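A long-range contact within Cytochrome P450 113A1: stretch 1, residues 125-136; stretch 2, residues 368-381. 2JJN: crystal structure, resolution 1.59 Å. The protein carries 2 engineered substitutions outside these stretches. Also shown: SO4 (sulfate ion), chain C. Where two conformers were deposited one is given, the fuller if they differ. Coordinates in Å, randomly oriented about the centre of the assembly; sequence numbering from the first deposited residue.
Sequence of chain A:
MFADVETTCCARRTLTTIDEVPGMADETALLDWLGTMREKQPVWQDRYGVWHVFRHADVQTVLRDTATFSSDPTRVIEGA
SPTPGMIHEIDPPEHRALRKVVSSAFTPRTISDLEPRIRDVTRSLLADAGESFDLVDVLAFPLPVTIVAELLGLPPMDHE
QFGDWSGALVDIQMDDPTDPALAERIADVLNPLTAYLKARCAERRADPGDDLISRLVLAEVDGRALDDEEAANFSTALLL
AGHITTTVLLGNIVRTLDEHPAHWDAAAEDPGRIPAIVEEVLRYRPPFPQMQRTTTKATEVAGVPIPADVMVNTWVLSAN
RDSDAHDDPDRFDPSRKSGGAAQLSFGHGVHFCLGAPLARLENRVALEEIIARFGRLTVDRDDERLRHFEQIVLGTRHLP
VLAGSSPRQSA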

# COMPACT_ATOMS: atom_id res chain seq x y z
N LEU A 125 1.79 -4.24 -22.33
CA LEU A 125 1.97 -5.48 -21.56
C LEU A 125 0.77 -6.41 -21.79
O LEU A 125 0.91 -7.62 -21.94
CB LEU A 125 2.10 -5.17 -20.07
CG LEU A 125 3.41 -4.43 -19.69
CD1 LEU A 125 3.30 -4.10 -18.20
CD2 LEU A 125 4.63 -5.28 -19.96
N LEU A 126 -0.44 -5.86 -21.75
CA LEU A 126 -1.64 -6.73 -21.93
C LEU A 126 -1.75 -7.26 -23.36
O LEU A 126 -2.22 -8.38 -23.56
CB LEU A 126 -2.91 -5.94 -21.58
CG LEU A 126 -3.08 -5.65 -20.07
CD1 LEU A 126 -4.32 -4.83 -19.90
CD2 LEU A 126 -3.13 -6.96 -19.28
N ALA A 127 -1.30 -6.49 -24.35
CA ALA A 127 -1.47 -6.91 -25.76
C ALA A 127 -0.71 -8.20 -26.11
O ALA A 127 -1.07 -8.92 -27.04
CB ALA A 127 -1.09 -5.79 -26.69
N ASP A 128 0.30 -8.52 -25.31
CA ASP A 128 1.10 -9.69 -25.55
C ASP A 128 0.82 -10.90 -24.66
O ASP A 128 1.47 -11.94 -24.80
CB ASP A 128 2.57 -9.29 -25.44
CG ASP A 128 2.99 -8.41 -26.59
OD1 ASP A 128 2.42 -8.59 -27.68
OD2 ASP A 128 3.87 -7.55 -26.38
N ALA A 129 -0.17 -10.79 -23.79
CA ALA A 129 -0.30 -11.79 -22.72
C ALA A 129 -1.18 -13.01 -23.05
O ALA A 129 -1.27 -13.95 -22.24
CB ALA A 129 -0.79 -11.11 -21.47
N GLY A 130 -1.86 -12.98 -24.20
CA GLY A 130 -2.82 -14.05 -24.53
C GLY A 130 -4.02 -14.03 -23.61
O GLY A 130 -4.28 -13.03 -22.93
N GLU A 131 -4.76 -15.14 -23.60
CA GLU A 131 -6.02 -15.20 -22.90
C GLU A 131 -5.96 -15.95 -21.56
O GLU A 131 -6.94 -15.94 -20.80
CB GLU A 131 -7.08 -15.82 -23.81
CG GLU A 131 -7.33 -14.99 -25.05
CD GLU A 131 -8.48 -15.51 -25.88
OE1 GLU A 131 -8.69 -16.75 -25.89
OE2 GLU A 131 -9.15 -14.69 -26.54
N SER A 132 -4.85 -16.61 -21.27
CA SER A 132 -4.63 -17.27 -19.98
C SER A 132 -3.27 -16.85 -19.47
O SER A 132 -2.25 -17.12 -20.12
CB SER A 132 -4.65 -18.79 -20.19
OG SER A 132 -4.21 -19.48 -19.04
N PHE A 133 -3.23 -16.13 -18.35
CA PHE A 133 -1.97 -15.54 -17.89
C PHE A 133 -2.12 -15.13 -16.44
O PHE A 133 -3.23 -15.09 -15.92
CB PHE A 133 -1.56 -14.33 -18.75
CG PHE A 133 -2.57 -13.21 -18.77
CD1 PHE A 133 -2.46 -12.15 -17.84
CD2 PHE A 133 -3.58 -13.15 -19.74
CE1 PHE A 133 -3.33 -11.06 -17.87
CE2 PHE A 133 -4.50 -12.09 -19.77
CZ PHE A 133 -4.41 -11.04 -18.81
N ASP A 134 -0.97 -14.85 -15.80
CA ASP A 134 -0.97 -14.40 -14.43
C ASP A 134 -1.08 -12.88 -14.47
O ASP A 134 -0.17 -12.23 -14.99
CB ASP A 134 0.31 -14.82 -13.72
CG ASP A 134 0.46 -14.19 -12.38
OD1 ASP A 134 1.63 -14.08 -11.90
OD2 ASP A 134 -0.53 -13.75 -11.78
N LEU A 135 -2.17 -12.30 -13.96
CA LEU A 135 -2.28 -10.85 -13.95
C LEU A 135 -1.13 -10.18 -13.21
O LEU A 135 -0.71 -9.09 -13.56
CB LEU A 135 -3.61 -10.44 -13.28
CG LEU A 135 -3.91 -8.95 -13.27
CD1 LEU A 135 -4.17 -8.53 -14.67
CD2 LEU A 135 -5.06 -8.65 -12.35
N VAL A 136 -0.61 -10.84 -12.17
CA VAL A 136 0.45 -10.21 -11.39
C VAL A 136 1.77 -10.17 -12.20
O VAL A 136 2.37 -9.13 -12.39
CB VAL A 136 0.64 -10.93 -10.03
CG1 VAL A 136 1.83 -10.32 -9.27
CG2 VAL A 136 -0.61 -10.84 -9.20
N GLU A 368 -9.27 0.46 -16.85
CA GLU A 368 -9.73 0.89 -18.16
C GLU A 368 -9.20 0.00 -19.26
O GLU A 368 -9.93 -0.36 -20.20
CB GLU A 368 -9.31 2.33 -18.43
CG GLU A 368 -10.11 3.36 -17.59
CD GLU A 368 -9.55 4.78 -17.76
OE1 GLU A 368 -8.43 4.94 -18.33
OE2 GLU A 368 -10.19 5.75 -17.28
N GLU A 369 -7.90 -0.32 -19.18
CA GLU A 369 -7.24 -1.06 -20.26
C GLU A 369 -7.62 -2.53 -20.26
O GLU A 369 -7.72 -3.16 -21.32
CB GLU A 369 -5.73 -0.87 -20.16
CG GLU A 369 -5.31 0.55 -20.42
CD GLU A 369 -5.58 0.97 -21.86
OE1 GLU A 369 -5.25 0.14 -22.73
OE2 GLU A 369 -6.15 2.06 -22.09
N ILE A 370 -7.85 -3.09 -19.06
CA ILE A 370 -8.31 -4.47 -18.95
C ILE A 370 -9.65 -4.56 -19.65
O ILE A 370 -9.90 -5.49 -20.44
CB ILE A 370 -8.39 -4.90 -17.49
CG1 ILE A 370 -6.96 -5.07 -16.94
CG2 ILE A 370 -9.24 -6.18 -17.34
CD1 ILE A 370 -6.93 -5.26 -15.41
N ILE A 371 -10.52 -3.61 -19.33
CA ILE A 371 -11.89 -3.69 -19.87
C ILE A 371 -11.85 -3.40 -21.39
O ILE A 371 -12.56 -4.06 -22.17
CB ILE A 371 -12.79 -2.70 -19.13
CG1 ILE A 371 -13.05 -3.25 -17.73
CG2 ILE A 371 -14.12 -2.52 -19.85
CD1 ILE A 371 -13.76 -2.22 -16.80
N ALA A 372 -11.03 -2.43 -21.81
CA ALA A 372 -10.94 -2.11 -23.23
C ALA A 372 -10.53 -3.31 -24.06
O ALA A 372 -11.07 -3.56 -25.16
CB ALA A 372 -9.93 -0.93 -23.47
N ARG A 373 -9.57 -4.08 -23.56
CA ARG A 373 -9.08 -5.22 -24.35
C ARG A 373 -9.95 -6.43 -24.20
O ARG A 373 -10.25 -7.11 -25.22
CB ARG A 373 -7.61 -5.56 -23.98
CG ARG A 373 -7.08 -6.70 -24.85
CD ARG A 373 -5.58 -6.95 -24.62
NE ARG A 373 -5.16 -8.26 -25.18
CZ ARG A 373 -4.79 -8.47 -26.44
NH1 ARG A 373 -4.82 -7.50 -27.36
NH2 ARG A 373 -4.43 -9.70 -26.82
N PHE A 374 -10.36 -6.74 -22.99
CA PHE A 374 -10.94 -8.09 -22.74
C PHE A 374 -12.42 -7.99 -22.37
O PHE A 374 -13.12 -9.04 -22.39
CB PHE A 374 -10.25 -8.70 -21.54
CG PHE A 374 -8.76 -8.92 -21.68
CD1 PHE A 374 -8.23 -9.86 -22.59
CD2 PHE A 374 -7.88 -8.20 -20.88
CE1 PHE A 374 -6.85 -10.10 -22.69
CE2 PHE A 374 -6.49 -8.43 -20.94
CZ PHE A 374 -5.97 -9.41 -21.84
N GLY A 375 -12.88 -6.81 -21.99
CA GLY A 375 -14.24 -6.63 -21.41
C GLY A 375 -14.38 -7.10 -19.96
O GLY A 375 -15.09 -6.48 -19.19
N ARG A 376 -13.74 -8.21 -19.63
CA ARG A 376 -13.71 -8.75 -18.26
C ARG A 376 -12.56 -9.77 -18.14
O ARG A 376 -12.00 -10.22 -19.15
CB ARG A 376 -15.06 -9.41 -17.93
CG ARG A 376 -15.33 -10.65 -18.78
CD ARG A 376 -16.67 -11.35 -18.41
NE ARG A 376 -17.74 -10.48 -18.89
CZ ARG A 376 -18.69 -9.88 -18.15
NH1 ARG A 376 -18.86 -10.10 -16.84
NH2 ARG A 376 -19.54 -9.11 -18.77
N LEU A 377 -12.20 -10.07 -16.90
CA LEU A 377 -11.33 -11.20 -16.60
C LEU A 377 -11.99 -12.00 -15.48
O LEU A 377 -12.77 -11.44 -14.71
CB LEU A 377 -9.99 -10.72 -16.07
CG LEU A 377 -9.17 -10.05 -17.15
CD1 LEU A 377 -7.90 -9.44 -16.46
CD2 LEU A 377 -8.71 -11.01 -18.26
N THR A 378 -11.69 -13.30 -15.42
CA THR A 378 -12.10 -14.11 -14.26
C THR A 378 -10.87 -14.81 -13.67
O THR A 378 -9.87 -15.00 -14.37
CB THR A 378 -13.12 -15.19 -14.67
OG1 THR A 378 -13.68 -15.81 -13.51
CG2 THR A 378 -12.46 -16.31 -15.56
N VAL A 379 -10.90 -15.10 -12.37
CA VAL A 379 -9.79 -15.79 -11.72
C VAL A 379 -9.81 -17.29 -12.08
O VAL A 379 -10.89 -17.90 -11.96
CB VAL A 379 -9.82 -15.55 -10.17
CG1 VAL A 379 -8.70 -16.33 -9.52
CG2 VAL A 379 -9.77 -14.03 -9.93
N ASP A 380 -8.66 -17.81 -12.50
CA ASP A 380 -8.44 -19.24 -12.92
C ASP A 380 -7.92 -20.05 -11.74
O ASP A 380 -6.78 -19.85 -11.24
CB ASP A 380 -7.45 -19.25 -14.11
CG ASP A 380 -6.97 -20.65 -14.55
OD1 ASP A 380 -7.59 -21.68 -14.17
OD2 ASP A 380 -5.95 -20.70 -15.33
N ARG A 381 -8.74 -21.00 -11.30
CA ARG A 381 -8.34 -21.93 -10.23
C ARG A 381 -8.21 -23.38 -10.73
O ARG A 381 -8.35 -24.32 -9.94
CB ARG A 381 -9.30 -21.82 -9.04
CG ARG A 381 -9.41 -20.37 -8.51
CD ARG A 381 -10.22 -20.31 -7.24
NE ARG A 381 -10.19 -18.99 -6.59
CZ ARG A 381 -10.93 -17.94 -6.96
NH1 ARG A 381 -11.74 -17.99 -8.01
NH2 ARG A 381 -10.84 -16.82 -6.26
S SO4 C . -9.14 -18.46 -3.18
O1 SO4 C . -8.66 -19.28 -4.28
O2 SO4 C . -8.00 -18.11 -2.35
O3 SO4 C . -10.11 -19.21 -2.38
O4 SO4 C . -9.82 -17.26 -3.66
O HOH W 1 -3.91 -10.61 -24.01
O HOH W 2 -4.69 -18.55 -16.41

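Stretch 2 enters as a helix, and its side of the contact begins with E369, whose CB lies 4.2 Å from L126 CD1; the aliphatic root of this acidic side chain offers leucine a greasy surface. One residue on, I370 brings its CG1 to 4.0 Å from L126 CD1 and its CD1 to 4.3 Å from L135 CD1, its length letting it reach two leucines of stretch 1. Together with R373 and F374, these residues form the hole that L126 fills as a knob, a branched side chain well matched to a pocket between helical turns.

R373 extends its side chain, chi1 to chi3 all t, toward the L126 and A127 backbone. Its NE lies 3.4 Å from L126 O, but at a poor angle for a hydrogen bond; instead water 1 accepts from R373 NE (2.9 Å) and donates to L126 O (2.8 Å) and G130 O (2.7 Å). G130 itself has positive phi, which favours glycine.

F374 turns its ring edge to L126, CE2 to CD2 at 4.0 Å, and meets F133 obliquely, planes 33° apart and F374 CZ 3.7 Å from F133 CE2. After G375, again with positive phi, L377 extends the apolar patch, its CD1 4.2 Å from L135 CD1. Water 2 bridges strand residue S132 and loop residue D380, donating to D380 OD2 (2.7 Å) and accepting from S132 OG (2.8 Å).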